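Local atomic coordinates of periplasmic binding protein (Agrobacterium tumefaciens str. B6, PDB entry 5L9G), a protein that binds the opine mannopine and, as a periplasmic binding protein, probably delivers it to an ABC transporter for uptake. Residues A[55-59]-A[60-64]; A[63-66]-A[67-70]; A[126-129]-A[130-133]. One frame throughout, in Å; residues are numbered along the deposited sequence.

How the contacts relate
Contacts 1 and 2 share helix 61-69; contact 1 also brings in the end of strand 52-56. Contact 1 opens the helix and contact 2 closes it, sharing Ala63 and Arg64, with centres about 10 Å apart. Contact 1 is partly buried and holds Gln58 of the mannopine pocket. Contact 2 lies at the surface, on the opposite side of the chain's centre from contact 3. Contact 3 is another partly buried strand-to-helix junction, its centre about 33 Å from that of contact 1. Both junctions pair an asparagine side-chain cap with buried or partly buried aromatics: Phe57 and Trp60, Trp127 and Tyr132. The surface contact 2 has a loose Arg64 and Glu68 charge pair and a serine hydroxyl bond.

Contact 1 (A[55-59]-A[60-64]); sequences DTFQN and WAEAR. With MO0 (mannopine), chain C.
Glu62 folds back from the first turn of helix 61-69, and its OE2 takes two backbone N-H groups from the chain just before. Gln58 N lies 3.1 Å from Glu62 OE2, and Asn59 N reaches the same oxygen on its anti side. Both donors come from one face of the carboxylate and are tilted out of its plane, but the bonds are fairly straight, at 159° and 166°. Asn59 also caps with its side chain: CG is anti to the backbone N (chi1 -165°), which brings OD1 to 3.0 Å from Ala61 N. With these two side-chain caps Asn59 and Glu62 form a capping box. A backbone bond joins them too, Glu62 N to Asn59 O at 2.9 Å. The other carboxylate oxygen, Glu62 OE1, sits 3.5 Å from Phe57 CB.

Phe57 and Trp60 form the buried side, at ordinary van der Waals spacing. The Phe57 ring presents its edge to the Trp60 backbone, with CE2 4.0 Å from Trp60 N. The partly exposed side, Asn59 and Glu62, is held by the short hydrogen bonds. Nearer the ligand, Gln58 O accepts a hydrogen bond from mannopine OAC at 3.1 Å, while Gln58 NE2 binds Ser28 O.

The turn joins strand 52-56 to helix 61-69. Phe57 packs on Ile77 and Ile79 of strand 76-80 and on Ala26 of strand 23-27, whereas Trp60 rests against Gln86 and Ala87 of helix 84-89.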
ATOM      1  N   ASP A  55     -14.323  -1.683  10.090  1.00 45.53           N
ATOM      2  CA  ASP A  55     -13.927  -3.079   9.990  1.00 44.06           C
ATOM      3  C   ASP A  55     -12.498  -3.098   9.424  1.00 45.24           C
ATOM      4  O   ASP A  55     -11.982  -2.042   9.034  1.00 43.78           O
ATOM      5  CB  ASP A  55     -14.897  -3.924   9.161  1.00 46.98           C
ATOM      6  CG  ASP A  55     -14.858  -5.415   9.484  1.00 51.15           C
ATOM      7  OD1 ASP A  55     -14.030  -5.819  10.326  1.00 49.00           O
ATOM      8  OD2 ASP A  55     -15.684  -6.173   8.915  1.00 56.51           O
ATOM      9  N   THR A  56     -11.831  -4.260   9.436  1.00 40.80           N
ATOM     10  CA  THR A  56     -10.460  -4.357   8.910  1.00 39.60           C
ATOM     11  C   THR A  56     -10.353  -5.595   8.041  1.00 43.55           C
ATOM     12  O   THR A  56     -11.061  -6.586   8.280  1.00 44.80           O
ATOM     13  CB  THR A  56      -9.384  -4.380  10.037  1.00 43.07           C
ATOM     14  OG1 THR A  56      -9.574  -5.563  10.804  1.00 51.78           O
ATOM     15  CG2 THR A  56      -9.421  -3.136  10.965  1.00 36.66           C
ATOM     16  N   PHE A  57      -9.480  -5.534   7.027  1.00 40.83           N
ATOM     17  CA  PHE A  57      -9.217  -6.637   6.108  1.00 39.86           C
ATOM     18  C   PHE A  57      -7.864  -6.399   5.440  1.00 42.02           C
ATOM     19  O   PHE A  57      -7.375  -5.259   5.404  1.00 39.83           O
ATOM     20  CB  PHE A  57     -10.327  -6.775   5.041  1.00 42.09           C
ATOM     21  CG  PHE A  57     -10.267  -5.786   3.897  1.00 43.09           C
ATOM     22  CD1 PHE A  57     -10.598  -4.449   4.092  1.00 44.29           C
ATOM     23  CD2 PHE A  57      -9.835  -6.187   2.626  1.00 45.34           C
ATOM     24  CE1 PHE A  57     -10.504  -3.533   3.039  1.00 47.06           C
ATOM     25  CE2 PHE A  57      -9.770  -5.278   1.569  1.00 47.64           C
ATOM     26  CZ  PHE A  57     -10.089  -3.952   1.786  1.00 46.18           C
ATOM     27  N   GLN A  58      -7.280  -7.462   4.886  1.00 38.94           N
ATOM     28  CA  GLN A  58      -5.968  -7.353   4.241  1.00 38.75           C
ATOM     29  C   GLN A  58      -6.000  -7.628   2.759  1.00 43.07           C
ATOM     30  O   GLN A  58      -5.177  -7.084   2.021  1.00 40.57           O
ATOM     31  CB  GLN A  58      -4.935  -8.291   4.898  1.00 39.82           C
ATOM     32  CG  GLN A  58      -4.685  -8.069   6.391  1.00 41.99           C
ATOM     33  CD  GLN A  58      -4.259  -6.647   6.703  1.00 43.17           C
ATOM     34  OE1 GLN A  58      -3.457  -6.031   5.975  1.00 38.02           O
ATOM     35  NE2 GLN A  58      -4.806  -6.102   7.773  1.00 39.64           N
ATOM     36  N   ASN A  59      -6.889  -8.533   2.321  1.00 43.74           N
ATOM     37  CA  ASN A  59      -6.929  -8.999   0.929  1.00 44.86           C
ATOM     38  C   ASN A  59      -8.235  -8.613   0.236  1.00 49.93           C
ATOM     39  O   ASN A  59      -9.298  -8.892   0.782  1.00 50.20           O
ATOM     40  CB  ASN A  59      -6.723 -10.523   0.927  1.00 48.27           C
ATOM     41  CG  ASN A  59      -6.389 -11.143  -0.406  1.00 62.44           C
ATOM     42  OD1 ASN A  59      -6.930 -10.778  -1.450  1.00 54.22           O
ATOM     43  ND2 ASN A  59      -5.519 -12.134  -0.395  1.00 54.60           N
ATOM     44  N   TRP A  60      -8.158  -7.974  -0.967  1.00 48.03           N
ATOM     45  CA  TRP A  60      -9.336  -7.566  -1.759  1.00 49.19           C
ATOM     46  C   TRP A  60     -10.297  -8.750  -1.981  1.00 53.44           C
ATOM     47  O   TRP A  60     -11.506  -8.544  -2.127  1.00 52.94           O
ATOM     48  CB  TRP A  60      -8.912  -6.965  -3.116  1.00 48.41           C
ATOM     49  CG  TRP A  60      -8.548  -8.000  -4.143  1.00 50.23           C
ATOM     50  CD1 TRP A  60      -7.344  -8.625  -4.279  1.00 52.30           C
ATOM     51  CD2 TRP A  60      -9.422  -8.596  -5.114  1.00 52.57           C
ATOM     52  NE1 TRP A  60      -7.403  -9.550  -5.300  1.00 52.84           N
ATOM     53  CE2 TRP A  60      -8.671  -9.567  -5.815  1.00 56.65           C
ATOM     54  CE3 TRP A  60     -10.784  -8.438  -5.427  1.00 55.69           C
ATOM     55  CZ2 TRP A  60      -9.223 -10.342  -6.844  1.00 58.74           C
ATOM     56  CZ3 TRP A  60     -11.331  -9.207  -6.449  1.00 59.17           C
ATOM     57  CH2 TRP A  60     -10.558 -10.148  -7.141  1.00 60.38           C
ATOM     58  N   ALA A  61      -9.748  -9.992  -2.023  1.00 50.35           N
ATOM     59  CA  ALA A  61     -10.541 -11.209  -2.214  1.00 53.26           C
ATOM     60  C   ALA A  61     -11.600 -11.421  -1.102  1.00 58.86           C
ATOM     61  O   ALA A  61     -12.591 -12.115  -1.330  1.00 59.97           O
ATOM     62  CB  ALA A  61      -9.628 -12.419  -2.350  1.00 54.30           C
ATOM     63  N   GLU A  62     -11.422 -10.770   0.070  1.00 53.59           N
ATOM     64  CA  GLU A  62     -12.384 -10.829   1.179  1.00 53.96           C
ATOM     65  C   GLU A  62     -13.646 -10.037   0.790  1.00 58.33           C
ATOM     66  O   GLU A  62     -14.762 -10.442   1.130  1.00 57.72           O
ATOM     67  CB  GLU A  62     -11.768 -10.276   2.475  1.00 53.09           C
ATOM     68  CG  GLU A  62     -10.528 -11.030   2.970  1.00 63.03           C
ATOM     69  CD  GLU A  62      -9.894 -10.461   4.233  1.00 73.46           C
ATOM     70  OE1 GLU A  62     -10.645 -10.296   5.226  1.00 58.62           O
ATOM     71  OE2 GLU A  62      -8.679 -10.127   4.215  1.00 50.77           O
ATOM     72  N   ALA A  63     -13.469  -8.929   0.026  1.00 55.53           N
ATOM     73  CA  ALA A  63     -14.596  -8.128  -0.476  1.00 56.79           C
ATOM     74  C   ALA A  63     -15.327  -8.945  -1.552  1.00 62.76           C
ATOM     75  O   ALA A  63     -16.564  -8.915  -1.613  1.00 63.35           O
ATOM     76  CB  ALA A  63     -14.089  -6.817  -1.061  1.00 56.19           C
ATOM     77  N   ARG A  64     -14.553  -9.711  -2.369  1.00 59.19           N
ATOM     78  CA  ARG A  64     -15.097 -10.600  -3.401  1.00 61.45           C
ATOM     79  C   ARG A  64     -15.954 -11.695  -2.760  1.00 66.27           C
ATOM     80  O   ARG A  64     -17.064 -11.939  -3.239  1.00 67.87           O
ATOM     81  CB  ARG A  64     -13.982 -11.201  -4.278  1.00 60.63           C
ATOM     82  CG  ARG A  64     -14.547 -12.036  -5.443  1.00 63.34           C
ATOM     83  CD  ARG A  64     -13.510 -12.576  -6.402  1.00 73.18           C
ATOM     84  NE  ARG A  64     -12.465 -13.334  -5.713  1.00 82.95           N
ATOM     85  CZ  ARG A  64     -11.397 -13.852  -6.309  1.00 99.65           C
ATOM     86  NH1 ARG A  64     -11.234 -13.725  -7.622  1.00 90.01           N
ATOM     87  NH2 ARG A  64     -10.491 -14.514  -5.600  1.00 84.20           N
TER
HETATM   88  OAB MO0 C 401      -6.200  -3.611  -1.822  1.00 37.00           O
HETATM   89  CAF MO0 C 401      -6.260  -4.348  -0.631  1.00 37.76           C
HETATM   90  CAG MO0 C 401      -5.015  -4.207   0.225  1.00 35.67           C
HETATM   91  OAC MO0 C 401      -4.079  -5.161  -0.142  1.00 36.39           O
HETATM   92  CAH MO0 C 401      -4.462  -2.805   0.302  1.00 36.53           C
HETATM   93  OAM MO0 C 401      -5.417  -1.903   0.723  1.00 36.67           O
HETATM   94  CAI MO0 C 401      -3.175  -2.650   1.112  1.00 33.31           C
HETATM   95  OAD MO0 C 401      -3.378  -3.000   2.447  1.00 35.73           O
HETATM   96  CAJ MO0 C 401      -2.559  -1.290   0.951  1.00 33.25           C
HETATM   97  OAE MO0 C 401      -2.279  -1.067  -0.401  1.00 37.76           O
HETATM   98  CAK MO0 C 401      -1.326  -1.037   1.831  1.00 29.10           C
HETATM   99  N   MO0 C 401      -1.504   0.231   2.550  1.00 29.28           N
HETATM  100  CA  MO0 C 401      -0.271   0.677   3.242  1.00 28.88           C
HETATM  101  C   MO0 C 401      -0.376   0.396   4.722  1.00 33.73           C
HETATM  102  O   MO0 C 401      -1.343  -0.267   5.153  1.00 31.54           O
HETATM  103  CB  MO0 C 401       0.062   2.129   2.989  1.00 31.10           C
HETATM  104  CG  MO0 C 401      -0.806   3.079   3.784  1.00 32.04           C
HETATM  105  CD  MO0 C 401      -0.861   4.451   3.211  1.00 33.36           C
HETATM  106  OE1 MO0 C 401      -0.052   5.436   3.795  1.00 29.25           O
HETATM  107  NE2 MO0 C 401      -1.588   4.772   2.257  1.00 35.97           N
HETATM  108  OXT MO0 C 401       0.534   0.761   5.531  1.00 30.26           O

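Contact 2 (A[63-66]-A[67-70]); sequences ARAQ and VESG
Ser69 turns its hydroxyl back onto the helix, and OG donates to Gln66 O at 2.8 Å. With chi1 at 75°, OG sits between its own backbone N and carbonyl carbon, which brings it within reach of that carbonyl. It approaches from above the carbonyl plane. Gly70 N makes a weak second bond to Gln66 O, 3.4 Å long. Ser69 N itself donates to Ala65 O at 2.9 Å.

Beside this, Arg64 and Glu68 meet, four residues apart along the helix. Their side chains cross obliquely, and Arg64 CG lies 3.7 Å from Glu68 CD. The guanidinium and carboxylate planes are only 15° apart, yet no salt bridge forms. Glu68 OE2 stays 4.1 Å from Arg64 NE, well out of the guanidinium plane, and any attraction there is probably only a loose pairing of charges. The backbone joins the same two residues: Glu68 N bonds almost straight to Arg64 O, 2.8 Å away. On another side of the helix, Val67 CG2 packs 3.4 Å from Ala63 O.

Further out, the chain after the helix holds Ser69 and Gln66. Ser69 OG also bonds Ser71 N. Gln66 OE1 takes Thr73 N and Trp74 N, tying the last turn to the segment that leads to strand 76-80. Val67 touches Val257. The whole is the C-terminal end of an alpha-helix, left through a glycine with positive phi (92°).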
ATOM      1  N   ALA A  63     -13.469  -8.929   0.026  1.00 55.53           N
ATOM      2  CA  ALA A  63     -14.596  -8.128  -0.476  1.00 56.79           C
ATOM      3  C   ALA A  63     -15.327  -8.945  -1.552  1.00 62.76           C
ATOM      4  O   ALA A  63     -16.564  -8.915  -1.613  1.00 63.35           O
ATOM      5  CB  ALA A  63     -14.089  -6.817  -1.061  1.00 56.19           C
ATOM      6  N   ARG A  64     -14.553  -9.711  -2.369  1.00 59.19           N
ATOM      7  CA  ARG A  64     -15.097 -10.600  -3.401  1.00 61.45           C
ATOM      8  C   ARG A  64     -15.954 -11.695  -2.760  1.00 66.27           C
ATOM      9  O   ARG A  64     -17.064 -11.939  -3.239  1.00 67.87           O
ATOM     10  CB  ARG A  64     -13.982 -11.201  -4.278  1.00 60.63           C
ATOM     11  CG  ARG A  64     -14.547 -12.036  -5.443  1.00 63.34           C
ATOM     12  CD  ARG A  64     -13.510 -12.576  -6.402  1.00 73.18           C
ATOM     13  NE  ARG A  64     -12.465 -13.334  -5.713  1.00 82.95           N
ATOM     14  CZ  ARG A  64     -11.397 -13.852  -6.309  1.00 99.65           C
ATOM     15  NH1 ARG A  64     -11.234 -13.725  -7.622  1.00 90.01           N
ATOM     16  NH2 ARG A  64     -10.491 -14.514  -5.600  1.00 84.20           N
ATOM     17  N   ALA A  65     -15.461 -12.317  -1.655  1.00 62.26           N
ATOM     18  CA  ALA A  65     -16.190 -13.363  -0.914  1.00 63.96           C
ATOM     19  C   ALA A  65     -17.536 -12.866  -0.408  1.00 68.79           C
ATOM     20  O   ALA A  65     -18.512 -13.624  -0.473  1.00 69.23           O
ATOM     21  CB  ALA A  65     -15.356 -13.891   0.239  1.00 63.75           C
ATOM     22  N   GLN A  66     -17.611 -11.590   0.051  1.00 63.92           N
ATOM     23  CA  GLN A  66     -18.876 -10.984   0.502  1.00 65.41           C
ATOM     24  C   GLN A  66     -19.860 -10.863  -0.670  1.00 72.74           C
ATOM     25  O   GLN A  66     -21.044 -11.166  -0.505  1.00 73.88           O
ATOM     26  CB  GLN A  66     -18.643  -9.603   1.131  1.00 64.43           C
ATOM     27  CG  GLN A  66     -18.036  -9.663   2.526  1.00 66.53           C
ATOM     28  CD  GLN A  66     -18.267  -8.413   3.337  1.00 69.42           C
ATOM     29  OE1 GLN A  66     -19.008  -7.498   2.953  1.00 61.40           O
ATOM     30  NE2 GLN A  66     -17.677  -8.377   4.515  1.00 63.34           N
ATOM     31  N   VAL A  67     -19.359 -10.456  -1.861  1.00 70.00           N
ATOM     32  CA  VAL A  67     -20.181 -10.319  -3.069  1.00 73.71           C
ATOM     33  C   VAL A  67     -20.674 -11.709  -3.522  1.00 83.19           C
ATOM     34  O   VAL A  67     -21.866 -11.876  -3.770  1.00 86.46           O
ATOM     35  CB  VAL A  67     -19.445  -9.531  -4.196  1.00 76.27           C
ATOM     36  CG1 VAL A  67     -20.262  -9.499  -5.491  1.00 78.78           C
ATOM     37  CG2 VAL A  67     -19.120  -8.108  -3.747  1.00 73.22           C
ATOM     38  N   GLU A  68     -19.756 -12.702  -3.588  1.00 80.63           N
ATOM     39  CA  GLU A  68     -20.016 -14.096  -3.988  1.00 83.58           C
ATOM     40  C   GLU A  68     -21.038 -14.784  -3.077  1.00 89.44           C
ATOM     41  O   GLU A  68     -21.863 -15.560  -3.564  1.00 91.89           O
ATOM     42  CB  GLU A  68     -18.710 -14.915  -4.008  1.00 83.86           C
ATOM     43  CG  GLU A  68     -17.773 -14.601  -5.164  1.00 93.70           C
ATOM     44  CD  GLU A  68     -16.388 -15.223  -5.101  1.00118.66           C
ATOM     45  OE1 GLU A  68     -15.826 -15.337  -3.986  1.00115.41           O
ATOM     46  OE2 GLU A  68     -15.843 -15.555  -6.180  1.00112.72           O
ATOM     47  N   SER A  69     -20.993 -14.489  -1.763  1.00 84.80           N
ATOM     48  CA  SER A  69     -21.898 -15.067  -0.763  1.00 86.57           C
ATOM     49  C   SER A  69     -23.347 -14.583  -0.896  1.00 94.00           C
ATOM     50  O   SER A  69     -24.269 -15.318  -0.536  1.00 96.95           O
ATOM     51  CB  SER A  69     -21.387 -14.782   0.646  1.00 87.76           C
ATOM     52  OG  SER A  69     -21.606 -13.430   1.020  1.00 94.37           O
ATOM     53  N   GLY A  70     -23.527 -13.356  -1.381  1.00 90.27           N
ATOM     54  CA  GLY A  70     -24.840 -12.732  -1.513  1.00 93.03           C
ATOM     55  C   GLY A  70     -25.205 -11.911  -0.290  1.00 97.16           C
ATOM     56  O   GLY A  70     -26.321 -11.396  -0.197  1.00 98.32           O
TER

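Contact 3 (A[126-129]-A[130-133]); sequences AWNK and KTYG
Asn128 O accepts Tyr132 N at 3.1 Å and, more weakly, Thr131 N, as the chain passes from strand 115-128 straight into the short helix 129-132. Gly133 N closes the turn with a 2.8 Å bond to Lys129 O.

The Asn128 side chain caps the helix start. Its CG is anti to the backbone N (chi1 -168°), which carries OD1 to 2.9 Å from Lys130 N. That bond is bent, at 137°, and the donor is tilted from the amide plane. Asn128 and Lys130 run side by side here, pointing the same way. Thr131 crosses Asn128 at about a right angle, with OG1 3.3 Å from Asn128 CG. The hydroxyl finds its hydrogen-bond partner in Asp221 OD1, and Asn128 ND2 bonds Val220 O, so both are anchored to the chain just before strand 222-226.

Trp127 grips the other end of the turn. Its NE1 donates to Gly133 O at 2.9 Å. The oxygen lies in the indole plane, and the bond is fairly straight (163°), so it should help to fix the rotation of the ring. Beside it, Trp127 CD1 touches Tyr132 CB at 3.9 Å and meets the Tyr132 ring at its edge. One face of the Tyr132 ring is covered by Thr131 CG2, which sits over its centre. The Tyr132 hydroxyl is held by Pro150 O.

Trp127 also packs on Ala241 of strand 240-256 and on Pro137 and Lys138. With its OD1 bonded to Lys130 N, Asn128 is a classic N-cap residue at a strand-to-helix junction. The single helical turn ends in Gly133, which takes a positive phi, and its carbonyl is tied back to the strand by Trp127.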
ATOM      1  N   ALA A 126      13.723  -1.709   4.858  1.00 26.07           N
ATOM      2  CA  ALA A 126      14.123  -1.268   6.202  1.00 26.79           C
ATOM      3  C   ALA A 126      15.029  -2.349   6.764  1.00 30.14           C
ATOM      4  O   ALA A 126      14.829  -3.531   6.464  1.00 29.72           O
ATOM      5  CB  ALA A 126      12.901  -1.107   7.111  1.00 27.12           C
ATOM      6  N   TRP A 127      16.016  -1.956   7.573  1.00 28.40           N
ATOM      7  CA  TRP A 127      16.920  -2.934   8.162  1.00 28.60           C
ATOM      8  C   TRP A 127      17.179  -2.665   9.619  1.00 30.92           C
ATOM      9  O   TRP A 127      17.053  -1.527  10.103  1.00 28.85           O
ATOM     10  CB  TRP A 127      18.231  -3.043   7.376  1.00 28.37           C
ATOM     11  CG  TRP A 127      19.174  -1.894   7.604  1.00 29.54           C
ATOM     12  CD1 TRP A 127      20.109  -1.777   8.594  1.00 32.18           C
ATOM     13  CD2 TRP A 127      19.223  -0.663   6.855  1.00 30.43           C
ATOM     14  NE1 TRP A 127      20.760  -0.561   8.488  1.00 32.41           N
ATOM     15  CE2 TRP A 127      20.250   0.129   7.416  1.00 34.58           C
ATOM     16  CE3 TRP A 127      18.534  -0.181   5.725  1.00 32.17           C
ATOM     17  CZ2 TRP A 127      20.602   1.388   6.890  1.00 35.61           C
ATOM     18  CZ3 TRP A 127      18.885   1.060   5.201  1.00 34.84           C
ATOM     19  CH2 TRP A 127      19.896   1.836   5.786  1.00 35.88           C
ATOM     20  N   ASN A 128      17.581  -3.733  10.306  1.00 28.55           N
ATOM     21  CA  ASN A 128      17.849  -3.736  11.719  1.00 27.77           C
ATOM     22  C   ASN A 128      19.242  -3.172  11.958  1.00 29.66           C
ATOM     23  O   ASN A 128      20.241  -3.783  11.535  1.00 29.23           O
ATOM     24  CB  ASN A 128      17.771  -5.194  12.209  1.00 30.87           C
ATOM     25  CG  ASN A 128      17.738  -5.337  13.693  1.00 34.34           C
ATOM     26  OD1 ASN A 128      18.290  -4.519  14.439  1.00 32.27           O
ATOM     27  ND2 ASN A 128      17.069  -6.387  14.148  1.00 28.99           N
ATOM     28  N   LYS A 129      19.318  -2.015  12.661  1.00 28.66           N
ATOM     29  CA  LYS A 129      20.624  -1.404  12.971  1.00 28.83           C
ATOM     30  C   LYS A 129      21.457  -2.207  13.993  1.00 33.60           C
ATOM     31  O   LYS A 129      22.688  -2.107  14.008  1.00 33.46           O
ATOM     32  CB  LYS A 129      20.466   0.068  13.403  1.00 30.42           C
ATOM     33  CG  LYS A 129      19.934   0.960  12.276  1.00 34.04           C
ATOM     34  CD  LYS A 129      19.511   2.349  12.780  1.00 41.78           C
ATOM     35  CE  LYS A 129      20.666   3.219  13.176  1.00 47.51           C
ATOM     36  NZ  LYS A 129      20.196   4.395  13.948  1.00 48.12           N
ATOM     37  N   LYS A 130      20.797  -3.043  14.827  1.00 28.10           N
ATOM     38  CA  LYS A 130      21.536  -3.905  15.742  1.00 29.96           C
ATOM     39  C   LYS A 130      22.313  -4.944  14.886  1.00 34.60           C
ATOM     40  O   LYS A 130      23.480  -5.211  15.149  1.00 33.25           O
ATOM     41  CB  LYS A 130      20.599  -4.611  16.730  1.00 32.73           C
ATOM     42  CG  LYS A 130      21.360  -5.468  17.743  1.00 39.24           C
ATOM     43  CD  LYS A 130      20.477  -6.506  18.422  1.00 51.27           C
ATOM     44  CE  LYS A 130      21.267  -7.723  18.876  1.00 56.32           C
ATOM     45  NZ  LYS A 130      22.462  -7.352  19.697  1.00 54.89           N
ATOM     46  N   THR A 131      21.678  -5.438  13.799  1.00 30.85           N
ATOM     47  CA  THR A 131      22.323  -6.443  12.948  1.00 31.45           C
ATOM     48  C   THR A 131      23.453  -5.888  12.070  1.00 32.65           C
ATOM     49  O   THR A 131      24.513  -6.498  12.020  1.00 34.70           O
ATOM     50  CB  THR A 131      21.261  -7.177  12.093  1.00 31.44           C
ATOM     51  OG1 THR A 131      20.160  -7.505  12.944  1.00 33.95           O
ATOM     52  CG2 THR A 131      21.832  -8.440  11.407  1.00 32.41           C
ATOM     53  N   TYR A 132      23.183  -4.791  11.328  1.00 29.49           N
ATOM     54  CA  TYR A 132      24.050  -4.230  10.298  1.00 30.53           C
ATOM     55  C   TYR A 132      24.631  -2.861  10.576  1.00 34.90           C
ATOM     56  O   TYR A 132      25.454  -2.398   9.777  1.00 33.34           O
ATOM     57  CB  TYR A 132      23.240  -4.145   8.970  1.00 30.41           C
ATOM     58  CG  TYR A 132      22.600  -5.456   8.571  1.00 29.92           C
ATOM     59  CD1 TYR A 132      23.378  -6.562   8.233  1.00 32.05           C
ATOM     60  CD2 TYR A 132      21.217  -5.587   8.517  1.00 30.15           C
ATOM     61  CE1 TYR A 132      22.794  -7.777   7.878  1.00 32.91           C
ATOM     62  CE2 TYR A 132      20.620  -6.798   8.181  1.00 30.23           C
ATOM     63  CZ  TYR A 132      21.412  -7.887   7.847  1.00 37.97           C
ATOM     64  OH  TYR A 132      20.838  -9.080   7.507  1.00 32.99           O
ATOM     65  N   GLY A 133      24.157  -2.196  11.628  1.00 33.41           N
ATOM     66  CA  GLY A 133      24.556  -0.817  11.922  1.00 33.50           C
ATOM     67  C   GLY A 133      24.067   0.079  10.794  1.00 37.19           C
ATOM     68  O   GLY A 133      22.998  -0.162  10.219  1.00 34.30           O
TER